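Local coordinates for putative cell adhesion protein (Parabacteroides distasonis, PDB 3LIU) that is probably a fimbrillin of the FimA/Mfa1 family, a pilus building block thought to serve in cell adhesion, at residues N357-G368 and N382-W392; V203-S212 and F282-E291. One frame throughout, in Å; residues are numbered along the deposited sequence. Where two conformers were deposited one is given.

Interaction 1 of 2, residues N357-G368 and N382-W392; sequences NYKYEISLTIIG and NVSASVKVEPW
K359 and E390 form the first of four hydrogen-bonded pairs that join the antiparallel strands 358-366 and 383-391, whose directions differ by 157°. E361 with K388, S363 with S386 and T365 with S384 are the others, and each pair gives two bonds; K359 N to E390 O, at 2.8 Å, is nearly straight. I367 N extends the ladder to N382 O, but reaches that carbonyl from 39° out of its plane. At the other end W392 N gives a weak bond to N357 O.

Apolar side chains gather on the face bearing Y360, I362, L364, I366, V383, A385, V387 and V389. With CG1 of V389 anti to the backbone N (chi1 173°) and CG2 beside it, the two methyls part: CG1 lies 3.5 Å from Y358 CD1, and CG2 3.4 Å from Y360 CE2. L364 CD2 rests on A385 CB at 3.5 Å.

On the other face of the sheet, K359 lays its CE over the five-membered ring of W392 in a CH-pi contact, 3.6 Å from the centroid, while its NZ continues to a salt bridge with E281. Were W392 replaced by an alanine, the aliphatic part of K359 would probably lose its platform and R173 its cation-pi partner.

Strand 358-366 also runs parallel to strand 172-185, which lies beside it in the sheet, while strands 308-319 and 326-336 pack against the apolar face.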
loop_
_atom_site.group_PDB
_atom_site.type_symbol
_atom_site.label_atom_id
_atom_site.label_comp_id
_atom_site.label_asym_id
_atom_site.label_seq_id
_atom_site.Cartn_x
_atom_site.Cartn_y
_atom_site.Cartn_z
ATOM N N ASN A 357 3.732 1.346 -3.558
ATOM C CA ASN A 357 3.743 2.210 -4.736
ATOM C C ASN A 357 3.773 1.447 -6.070
ATOM O O ASN A 357 4.341 1.922 -7.046
ATOM C CB ASN A 357 4.902 3.205 -4.659
ATOM C CG ASN A 357 4.635 4.460 -5.490
ATOM O OD1 ASN A 357 3.546 5.018 -5.457
ATOM N ND2 ASN A 357 5.623 4.895 -6.223
ATOM N N TYR A 358 3.187 0.251 -6.061
ATOM C CA TYR A 358 2.937 -0.547 -7.249
ATOM C C TYR A 358 1.469 -0.802 -7.377
ATOM O O TYR A 358 0.753 -0.862 -6.392
ATOM C CB TYR A 358 3.633 -1.915 -7.173
ATOM C CG TYR A 358 5.140 -1.866 -7.271
ATOM C CD1 TYR A 358 5.776 -1.616 -8.485
ATOM C CD2 TYR A 358 5.925 -2.043 -6.148
ATOM C CE1 TYR A 358 7.170 -1.588 -8.566
ATOM C CE2 TYR A 358 7.301 -1.974 -6.211
ATOM C CZ TYR A 358 7.920 -1.773 -7.426
ATOM O OH TYR A 358 9.282 -1.736 -7.471
ATOM N N LYS A 359 1.026 -0.959 -8.617
ATOM C CA LYS A 359 -0.319 -1.348 -8.924
ATOM C C LYS A 359 -0.246 -2.807 -9.336
ATOM O O LYS A 359 0.597 -3.185 -10.157
ATOM C CB LYS A 359 -0.864 -0.554 -10.080
ATOM C CG LYS A 359 -1.154 0.869 -9.778
ATOM C CD LYS A 359 -2.223 1.357 -10.722
ATOM C CE LYS A 359 -2.655 2.722 -10.362
ATOM N NZ LYS A 359 -3.969 3.079 -10.961
ATOM N N TYR A 360 -1.115 -3.607 -8.731
ATOM C CA TYR A 360 -1.251 -5.021 -8.997
ATOM C C TYR A 360 -2.542 -5.221 -9.789
ATOM O O TYR A 360 -3.640 -4.806 -9.342
ATOM C CB TYR A 360 -1.305 -5.790 -7.679
ATOM C CG TYR A 360 -0.017 -5.799 -6.954
ATOM C CD1 TYR A 360 0.396 -4.692 -6.224
ATOM C CD2 TYR A 360 0.811 -6.914 -6.968
ATOM C CE1 TYR A 360 1.608 -4.698 -5.539
ATOM C CE2 TYR A 360 2.015 -6.923 -6.291
ATOM C CZ TYR A 360 2.428 -5.819 -5.606
ATOM O OH TYR A 360 3.643 -5.845 -4.948
ATOM N N GLU A 361 -2.404 -5.773 -10.991
ATOM C CA GLU A 361 -3.539 -6.052 -11.872
ATOM C C GLU A 361 -3.647 -7.549 -12.018
ATOM O O GLU A 361 -2.759 -8.189 -12.604
ATOM C CB GLU A 361 -3.331 -5.409 -13.240
ATOM C CG GLU A 361 -3.158 -3.913 -13.197
ATOM C CD GLU A 361 -4.434 -3.181 -12.833
ATOM O OE1 GLU A 361 -5.526 -3.787 -12.936
ATOM O OE2 GLU A 361 -4.339 -1.999 -12.445
ATOM N N ILE A 362 -4.712 -8.123 -11.428
ATOM C CA ILE A 362 -4.913 -9.586 -11.335
ATOM C C ILE A 362 -5.977 -10.041 -12.351
ATOM O O ILE A 362 -7.082 -9.503 -12.386
ATOM C CB ILE A 362 -5.329 -9.984 -9.886
ATOM C CG1 ILE A 362 -4.229 -9.520 -8.904
ATOM C CG2 ILE A 362 -5.620 -11.492 -9.786
ATOM C CD1 ILE A 362 -4.487 -9.768 -7.483
ATOM N N SER A 363 -5.613 -10.983 -13.208
ATOM C CA SER A 363 -6.538 -11.582 -14.158
ATOM C C SER A 363 -6.692 -13.048 -13.823
ATOM O O SER A 363 -5.705 -13.797 -13.804
ATOM C CB SER A 363 -6.001 -11.441 -15.590
ATOM O OG SER A 363 -5.836 -10.072 -15.889
ATOM N N LEU A 364 -7.929 -13.455 -13.570
ATOM C CA LEU A 364 -8.226 -14.824 -13.190
ATOM C C LEU A 364 -8.793 -15.652 -14.328
ATOM O O LEU A 364 -9.592 -15.158 -15.128
ATOM C CB LEU A 364 -9.211 -14.816 -12.021
ATOM C CG LEU A 364 -8.703 -14.135 -10.764
ATOM C CD1 LEU A 364 -9.743 -14.346 -9.602
ATOM C CD2 LEU A 364 -7.316 -14.653 -10.415
ATOM N N THR A 365 -8.358 -16.905 -14.418
ATOM C CA THR A 365 -8.961 -17.859 -15.344
ATOM C C THR A 365 -9.589 -18.920 -14.455
ATOM O O THR A 365 -8.876 -19.658 -13.768
ATOM C CB THR A 365 -7.945 -18.515 -16.295
ATOM O OG1 THR A 365 -7.338 -17.508 -17.110
ATOM C CG2 THR A 365 -8.623 -19.573 -17.221
ATOM N N ILE A 366 -10.916 -18.974 -14.441
ATOM C CA ILE A 366 -11.628 -19.940 -13.614
ATOM C C ILE A 366 -11.884 -21.200 -14.423
ATOM O O ILE A 366 -12.456 -21.133 -15.508
ATOM C CB ILE A 366 -12.929 -19.302 -13.093
ATOM C CG1 ILE A 366 -12.543 -18.191 -12.100
ATOM C CG2 ILE A 366 -13.851 -20.371 -12.460
ATOM C CD1 ILE A 366 -13.529 -17.194 -11.972
ATOM N N ILE A 367 -11.446 -22.349 -13.916
ATOM C CA ILE A 367 -11.484 -23.601 -14.680
ATOM C C ILE A 367 -12.293 -24.732 -14.019
ATOM O O ILE A 367 -12.218 -25.885 -14.428
ATOM C CB ILE A 367 -10.040 -24.094 -15.024
ATOM C CG1 ILE A 367 -9.285 -24.519 -13.762
ATOM C CG2 ILE A 367 -9.264 -22.969 -15.795
ATOM C CD1 ILE A 367 -8.074 -25.411 -14.069
ATOM N N GLY A 368 -13.093 -24.396 -13.015
ATOM C CA GLY A 368 -13.870 -25.399 -12.294
ATOM C C GLY A 368 -14.581 -24.724 -11.149
ATOM O O GLY A 368 -14.432 -23.508 -10.966
ATOM N N ASN A 382 -9.123 -24.592 -8.665
ATOM C CA ASN A 382 -9.846 -24.337 -9.941
ATOM C C ASN A 382 -9.736 -22.905 -10.464
ATOM O O ASN A 382 -10.623 -22.407 -11.188
ATOM C CB ASN A 382 -11.314 -24.776 -9.834
ATOM C CG ASN A 382 -11.459 -26.278 -9.878
ATOM O OD1 ASN A 382 -10.634 -26.954 -10.477
ATOM N ND2 ASN A 382 -12.498 -26.803 -9.257
ATOM N N VAL A 383 -8.611 -22.271 -10.147
ATOM C CA VAL A 383 -8.329 -20.924 -10.599
ATOM C C VAL A 383 -6.852 -20.808 -10.936
ATOM O O VAL A 383 -6.012 -21.396 -10.296
ATOM C CB VAL A 383 -8.762 -19.856 -9.575
ATOM C CG1 VAL A 383 -8.031 -20.009 -8.231
ATOM C CG2 VAL A 383 -8.588 -18.448 -10.165
ATOM N N SER A 384 -6.574 -20.103 -12.014
ATOM C CA SER A 384 -5.224 -19.760 -12.429
ATOM C C SER A 384 -5.173 -18.222 -12.460
ATOM O O SER A 384 -6.158 -17.571 -12.881
ATOM C CB SER A 384 -4.972 -20.357 -13.810
ATOM O OG SER A 384 -3.822 -19.807 -14.380
ATOM N N ALA A 385 -4.095 -17.643 -11.933
ATOM C CA ALA A 385 -3.964 -16.202 -11.852
ATOM C C ALA A 385 -2.703 -15.695 -12.534
ATOM O O ALA A 385 -1.666 -16.289 -12.427
ATOM C CB ALA A 385 -3.966 -15.742 -10.386
ATOM N N SER A 386 -2.851 -14.576 -13.218
ATOM C CA SER A 386 -1.807 -13.815 -13.817
ATOM C C SER A 386 -1.859 -12.420 -13.178
ATOM O O SER A 386 -2.884 -11.713 -13.287
ATOM C CB SER A 386 -2.118 -13.694 -15.298
ATOM O OG SER A 386 -1.213 -12.835 -15.936
ATOM N N VAL A 387 -0.748 -12.036 -12.546
ATOM C CA VAL A 387 -0.623 -10.784 -11.821
ATOM C C VAL A 387 0.443 -9.912 -12.501
ATOM O O VAL A 387 1.616 -10.275 -12.537
ATOM C CB VAL A 387 -0.303 -11.064 -10.340
ATOM C CG1 VAL A 387 -0.269 -9.814 -9.492
ATOM C CG2 VAL A 387 -1.348 -12.070 -9.758
ATOM N N LYS A 388 0.018 -8.772 -13.054
ATOM C CA LYS A 388 0.930 -7.762 -13.577
ATOM C C LYS A 388 1.173 -6.753 -12.516
ATOM O O LYS A 388 0.221 -6.250 -11.897
ATOM C CB LYS A 388 0.342 -6.996 -14.738
ATOM C CG LYS A 388 0.139 -7.790 -15.984
ATOM C CD LYS A 388 -0.399 -6.865 -17.071
ATOM C CE LYS A 388 -0.786 -7.619 -18.345
ATOM N NZ LYS A 388 -1.445 -6.670 -19.292
ATOM N N VAL A 389 2.441 -6.438 -12.327
ATOM C CA VAL A 389 2.862 -5.367 -11.474
ATOM C C VAL A 389 3.451 -4.238 -12.323
ATOM O O VAL A 389 4.324 -4.473 -13.158
ATOM C CB VAL A 389 3.916 -5.839 -10.446
ATOM C CG1 VAL A 389 4.454 -4.645 -9.673
ATOM C CG2 VAL A 389 3.292 -6.840 -9.491
ATOM N N GLU A 390 2.951 -3.031 -12.064
ATOM C CA GLU A 390 3.319 -1.789 -12.731
ATOM C C GLU A 390 3.697 -0.784 -11.657
ATOM O O GLU A 390 2.964 -0.669 -10.665
ATOM C CB GLU A 390 2.096 -1.200 -13.456
ATOM C CG GLU A 390 1.167 -2.201 -14.157
ATOM C CD GLU A 390 1.592 -2.546 -15.575
ATOM O OE1 GLU A 390 2.608 -1.994 -16.071
ATOM O OE2 GLU A 390 0.893 -3.379 -16.201
ATOM N N PRO A 391 4.823 -0.048 -11.824
ATOM C CA PRO A 391 5.024 1.096 -10.923
ATOM C C PRO A 391 3.886 2.098 -11.054
ATOM O O PRO A 391 3.281 2.223 -12.106
ATOM C CB PRO A 391 6.386 1.700 -11.355
ATOM C CG PRO A 391 6.747 1.055 -12.622
ATOM C CD PRO A 391 6.008 -0.282 -12.672
ATOM N N TRP A 392 3.593 2.793 -9.966
ATOM C CA TRP A 392 2.320 3.483 -9.834
ATOM C C TRP A 392 2.392 4.956 -10.268
ATOM O O TRP A 392 2.821 5.817 -9.477
ATOM C CB TRP A 392 1.872 3.388 -8.370
ATOM C CG TRP A 392 0.514 3.872 -8.087
ATOM C CD1 TRP A 392 -0.260 4.696 -8.858
ATOM C CD2 TRP A 392 -0.224 3.632 -6.896
ATOM N NE1 TRP A 392 -1.448 4.942 -8.234
ATOM C CE2 TRP A 392 -1.441 4.319 -7.013
ATOM C CE3 TRP A 392 0.043 2.919 -5.719
ATOM C CZ2 TRP A 392 -2.402 4.296 -6.014
ATOM C CZ3 TRP A 392 -0.898 2.904 -4.732
ATOM C CH2 TRP A 392 -2.120 3.581 -4.886
HETATM O O HOH W 1 5.090 7.513 -8.029
#

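Interaction 2 of 2, residues V203-S212 and F282-E291; sequences VFIASAKGVS and FYVYENTKGE
K209 reaches across to residues 286-291, and with Y285 and F282 it accounts for much of the surface buried here. Its chain is extended beyond CG, which carries CD to 3.4 Å from E286 O and NZ to 2.7 Å from E291 OE1. This last pair is a salt bridge using the syn lone pair of the carboxylate; E224 gives the ammonium a second acidic partner. On the way the lysine crosses N287 at about a right angle. N287 is itself held from two directions: its OD1 accepts a hydrogen bond from the backbone N of G290 at 2.8 Å, an Asx motif, and its ND2 donates to S207 O at 3.3 Å, nearly in the amide plane.

The ring of Y285 packs against residues 209-212. S212 CB sits over one face, 3.7 Å from the ring centroid in a CH-pi contact, while G210 O meets the edge at CE2. The phenol hydroxyl continues to E119. Water molecules stitch the backbones nearby, one joining K209 N to Y285 O and another bonded to both V211 O and E286 O.

F282 supplies the apolar end. I205 CG1 lies over a face of its ring, 4.1 Å from the centroid, the isoleucine and the phenylalanine lying antiparallel alongside each other; V203 CG1 approaches F282 CE2 at 3.9 Å. V284 CG1 adds a contact with A208 CB.

Strands 203-206 and 282-284 run almost parallel, yet their axes stay 9.1 Å apart, so side chains and waters do the joining. The chemistry is graded, from hydrocarbon around F282 to a buried lysine beside acidic groups, where the charge of K209 is likely to be balanced by E291 and E224.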
loop_
_atom_site.group_PDB
_atom_site.type_symbol
_atom_site.label_atom_id
_atom_site.label_comp_id
_atom_site.label_asym_id
_atom_site.label_seq_id
_atom_site.Cartn_x
_atom_site.Cartn_y
_atom_site.Cartn_z
ATOM N N VAL A 203 -15.698 -9.052 -4.751
ATOM C CA VAL A 203 -14.262 -9.126 -4.640
ATOM C C VAL A 203 -13.865 -8.613 -3.262
ATOM O O VAL A 203 -14.432 -7.619 -2.777
ATOM C CB VAL A 203 -13.583 -8.274 -5.735
ATOM C CG1 VAL A 203 -12.071 -8.458 -5.699
ATOM C CG2 VAL A 203 -14.136 -8.646 -7.141
ATOM N N PHE A 204 -12.947 -9.289 -2.586
ATOM C CA PHE A 204 -12.447 -8.760 -1.313
ATOM C C PHE A 204 -11.011 -9.147 -1.014
ATOM O O PHE A 204 -10.447 -10.043 -1.655
ATOM C CB PHE A 204 -13.412 -9.065 -0.125
ATOM C CG PHE A 204 -13.367 -10.493 0.407
ATOM C CD1 PHE A 204 -13.978 -11.516 -0.267
ATOM C CD2 PHE A 204 -12.730 -10.779 1.606
ATOM C CE1 PHE A 204 -13.968 -12.818 0.221
ATOM C CE2 PHE A 204 -12.701 -12.081 2.121
ATOM C CZ PHE A 204 -13.343 -13.103 1.435
ATOM N N ILE A 205 -10.427 -8.432 -0.051
ATOM C CA ILE A 205 -9.048 -8.641 0.328
ATOM C C ILE A 205 -8.977 -9.190 1.745
ATOM O O ILE A 205 -9.759 -8.756 2.603
ATOM C CB ILE A 205 -8.257 -7.303 0.293
ATOM C CG1 ILE A 205 -8.339 -6.658 -1.083
ATOM C CG2 ILE A 205 -6.775 -7.521 0.762
ATOM C CD1 ILE A 205 -7.851 -7.492 -2.263
ATOM N N ALA A 206 -8.072 -10.141 1.985
ATOM C CA ALA A 206 -7.866 -10.716 3.344
ATOM C C ALA A 206 -6.386 -10.609 3.697
ATOM O O ALA A 206 -5.547 -10.585 2.814
ATOM C CB ALA A 206 -8.336 -12.193 3.402
ATOM N N SER A 207 -6.048 -10.573 4.983
ATOM C CA SER A 207 -4.665 -10.405 5.410
ATOM C C SER A 207 -3.934 -9.219 4.797
ATOM O O SER A 207 -2.767 -9.323 4.439
ATOM C CB SER A 207 -3.837 -11.687 5.193
ATOM O OG SER A 207 -4.422 -12.760 5.913
ATOM N N ALA A 208 -4.613 -8.069 4.749
ATOM C CA ALA A 208 -3.984 -6.782 4.427
ATOM C C ALA A 208 -3.309 -6.308 5.705
ATOM O O ALA A 208 -3.978 -6.203 6.739
ATOM C CB ALA A 208 -5.069 -5.753 3.979
ATOM N N LYS A 209 -2.004 -6.057 5.673
ATOM C CA LYS A 209 -1.371 -5.436 6.832
ATOM C C LYS A 209 -1.970 -4.046 6.993
ATOM O O LYS A 209 -2.015 -3.253 6.049
ATOM C CB LYS A 209 0.137 -5.430 6.729
ATOM C CG LYS A 209 0.726 -6.790 7.055
ATOM C CD LYS A 209 2.199 -6.797 7.275
ATOM C CE LYS A 209 2.683 -8.194 7.727
ATOM N NZ LYS A 209 4.145 -8.293 7.899
ATOM N N GLY A 210 -2.497 -3.779 8.183
ATOM C CA GLY A 210 -3.178 -2.525 8.418
ATOM C C GLY A 210 -2.319 -1.498 9.085
ATOM O O GLY A 210 -2.796 -0.412 9.415
ATOM N N VAL A 211 -1.046 -1.848 9.293
ATOM C CA VAL A 211 -0.044 -0.934 9.857
ATOM C C VAL A 211 1.217 -0.961 8.994
ATOM O O VAL A 211 1.524 -1.966 8.335
ATOM C CB VAL A 211 0.369 -1.272 11.305
ATOM C CG1 VAL A 211 -0.758 -1.038 12.317
ATOM C CG2 VAL A 211 0.909 -2.737 11.395
ATOM N N SER A 212 1.945 0.156 9.026
ATOM C CA SER A 212 3.189 0.370 8.244
ATOM C C SER A 212 4.052 1.427 8.925
ATOM O O SER A 212 3.553 2.291 9.655
ATOM C CB SER A 212 2.869 0.835 6.804
ATOM O OG SER A 212 4.044 1.203 6.047
ATOM N N PHE A 282 -8.020 -1.490 -4.508
ATOM C CA PHE A 282 -7.966 -1.604 -3.064
ATOM C C PHE A 282 -6.581 -1.173 -2.634
ATOM O O PHE A 282 -5.602 -1.612 -3.226
ATOM C CB PHE A 282 -8.151 -3.081 -2.622
ATOM C CG PHE A 282 -9.518 -3.658 -2.950
ATOM C CD1 PHE A 282 -10.633 -3.334 -2.186
ATOM C CD2 PHE A 282 -9.693 -4.488 -4.042
ATOM C CE1 PHE A 282 -11.915 -3.883 -2.493
ATOM C CE2 PHE A 282 -10.953 -5.018 -4.346
ATOM C CZ PHE A 282 -12.057 -4.717 -3.556
ATOM N N TYR A 283 -6.504 -0.398 -1.553
ATOM C CA TYR A 283 -5.269 0.098 -1.026
ATOM C C TYR A 283 -4.883 -0.661 0.236
ATOM O O TYR A 283 -5.697 -0.839 1.156
ATOM C CB TYR A 283 -5.368 1.598 -0.698
ATOM C CG TYR A 283 -5.774 2.501 -1.821
ATOM C CD1 TYR A 283 -5.275 2.306 -3.125
ATOM C CD2 TYR A 283 -6.647 3.562 -1.605
ATOM C CE1 TYR A 283 -5.677 3.120 -4.179
ATOM C CE2 TYR A 283 -7.013 4.404 -2.641
ATOM C CZ TYR A 283 -6.517 4.188 -3.917
ATOM O OH TYR A 283 -6.899 5.003 -4.959
ATOM N N VAL A 284 -3.612 -1.065 0.283
ATOM C CA VAL A 284 -3.122 -1.910 1.362
ATOM C C VAL A 284 -1.706 -1.447 1.657
ATOM O O VAL A 284 -1.082 -0.766 0.817
ATOM C CB VAL A 284 -3.121 -3.449 0.972
ATOM C CG1 VAL A 284 -4.504 -3.963 0.705
ATOM C CG2 VAL A 284 -2.236 -3.718 -0.238
ATOM N N TYR A 285 -1.183 -1.810 2.824
ATOM C CA TYR A 285 0.231 -1.559 3.128
ATOM C C TYR A 285 1.064 -2.780 2.686
ATOM O O TYR A 285 0.519 -3.839 2.286
ATOM C CB TYR A 285 0.455 -1.245 4.627
ATOM C CG TYR A 285 -0.098 0.086 5.147
ATOM C CD1 TYR A 285 -0.020 1.250 4.394
ATOM C CD2 TYR A 285 -0.649 0.177 6.421
ATOM C CE1 TYR A 285 -0.488 2.448 4.863
ATOM C CE2 TYR A 285 -1.125 1.419 6.919
ATOM C CZ TYR A 285 -1.050 2.521 6.138
ATOM O OH TYR A 285 -1.533 3.740 6.539
ATOM N N GLU A 286 2.380 -2.655 2.819
ATOM C CA GLU A 286 3.266 -3.750 2.442
ATOM C C GLU A 286 3.011 -4.976 3.283
ATOM O O GLU A 286 2.732 -4.896 4.485
ATOM C CB GLU A 286 4.749 -3.370 2.568
ATOM C CG GLU A 286 5.176 -2.216 1.669
ATOM C CD GLU A 286 6.688 -2.108 1.495
ATOM O OE1 GLU A 286 7.412 -2.267 2.505
ATOM O OE2 GLU A 286 7.135 -1.789 0.356
ATOM N N ASN A 287 3.080 -6.109 2.611
ATOM C CA ASN A 287 3.096 -7.410 3.225
ATOM C C ASN A 287 3.861 -8.399 2.326
ATOM O O ASN A 287 3.395 -8.766 1.234
ATOM C CB ASN A 287 1.684 -7.912 3.458
ATOM C CG ASN A 287 1.666 -9.248 4.200
ATOM O OD1 ASN A 287 2.717 -9.756 4.561
ATOM N ND2 ASN A 287 0.480 -9.838 4.378
ATOM N N THR A 288 5.056 -8.740 2.751
ATOM C CA THR A 288 5.874 -9.754 2.098
ATOM C C THR A 288 6.095 -10.913 3.017
ATOM O O THR A 288 6.373 -12.014 2.566
ATOM C CB THR A 288 7.252 -9.207 1.646
ATOM O OG1 THR A 288 8.051 -8.894 2.790
ATOM C CG2 THR A 288 7.042 -7.950 0.789
ATOM N N LYS A 289 5.984 -10.688 4.321
ATOM C CA LYS A 289 6.258 -11.775 5.270
ATOM C C LYS A 289 5.048 -12.632 5.637
ATOM O O LYS A 289 5.211 -13.802 5.928
ATOM C CB LYS A 289 6.965 -11.243 6.517
ATOM C CG LYS A 289 8.382 -10.750 6.157
ATOM C CD LYS A 289 9.022 -9.993 7.282
ATOM C CE LYS A 289 10.384 -9.382 6.886
ATOM N NZ LYS A 289 11.141 -9.030 8.148
ATOM N N GLY A 290 3.848 -12.067 5.639
ATOM C CA GLY A 290 2.631 -12.853 5.914
ATOM C C GLY A 290 2.692 -13.657 7.207
ATOM O O GLY A 290 2.273 -14.794 7.238
ATOM N N GLU A 291 3.222 -13.069 8.274
ATOM C CA GLU A 291 3.420 -13.842 9.515
ATOM C C GLU A 291 2.118 -14.326 10.138
ATOM O O GLU A 291 1.104 -13.622 10.122
ATOM C CB GLU A 291 4.214 -13.070 10.568
ATOM C CG GLU A 291 5.562 -12.580 10.127
ATOM C CD GLU A 291 5.483 -11.122 9.631
ATOM O OE1 GLU A 291 4.529 -10.790 8.906
ATOM O OE2 GLU A 291 6.338 -10.313 10.033
HETATM O O HOH W 2 -1.170 -5.846 2.817
HETATM O O HOH W 3 3.413 -3.237 6.764
HETATM O O HOH W 4 3.271 0.078 3.566
#

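Overall arrangement
The two contacts illustrate two ways of joining beta structure. Interaction 1 is partly buried and pairs neighbouring strands within a sheet: a regular backbone ladder with an apolar inner face and a more polar opposite one. Interaction 2 lies deeper, its centre about 8 Å from the chain centre against about 16 Å for interaction 1, and works through side chains, a salt bridge and bound water. Their centres are about 16 Å apart, and W392 CH2 packs on Y283 CE1 at 3.7 Å. Strand 172-185 pairs with both 358-366 and 282-284, while L309 on strand 308-319 meets I362 of one contact and V203 and I205 of the other.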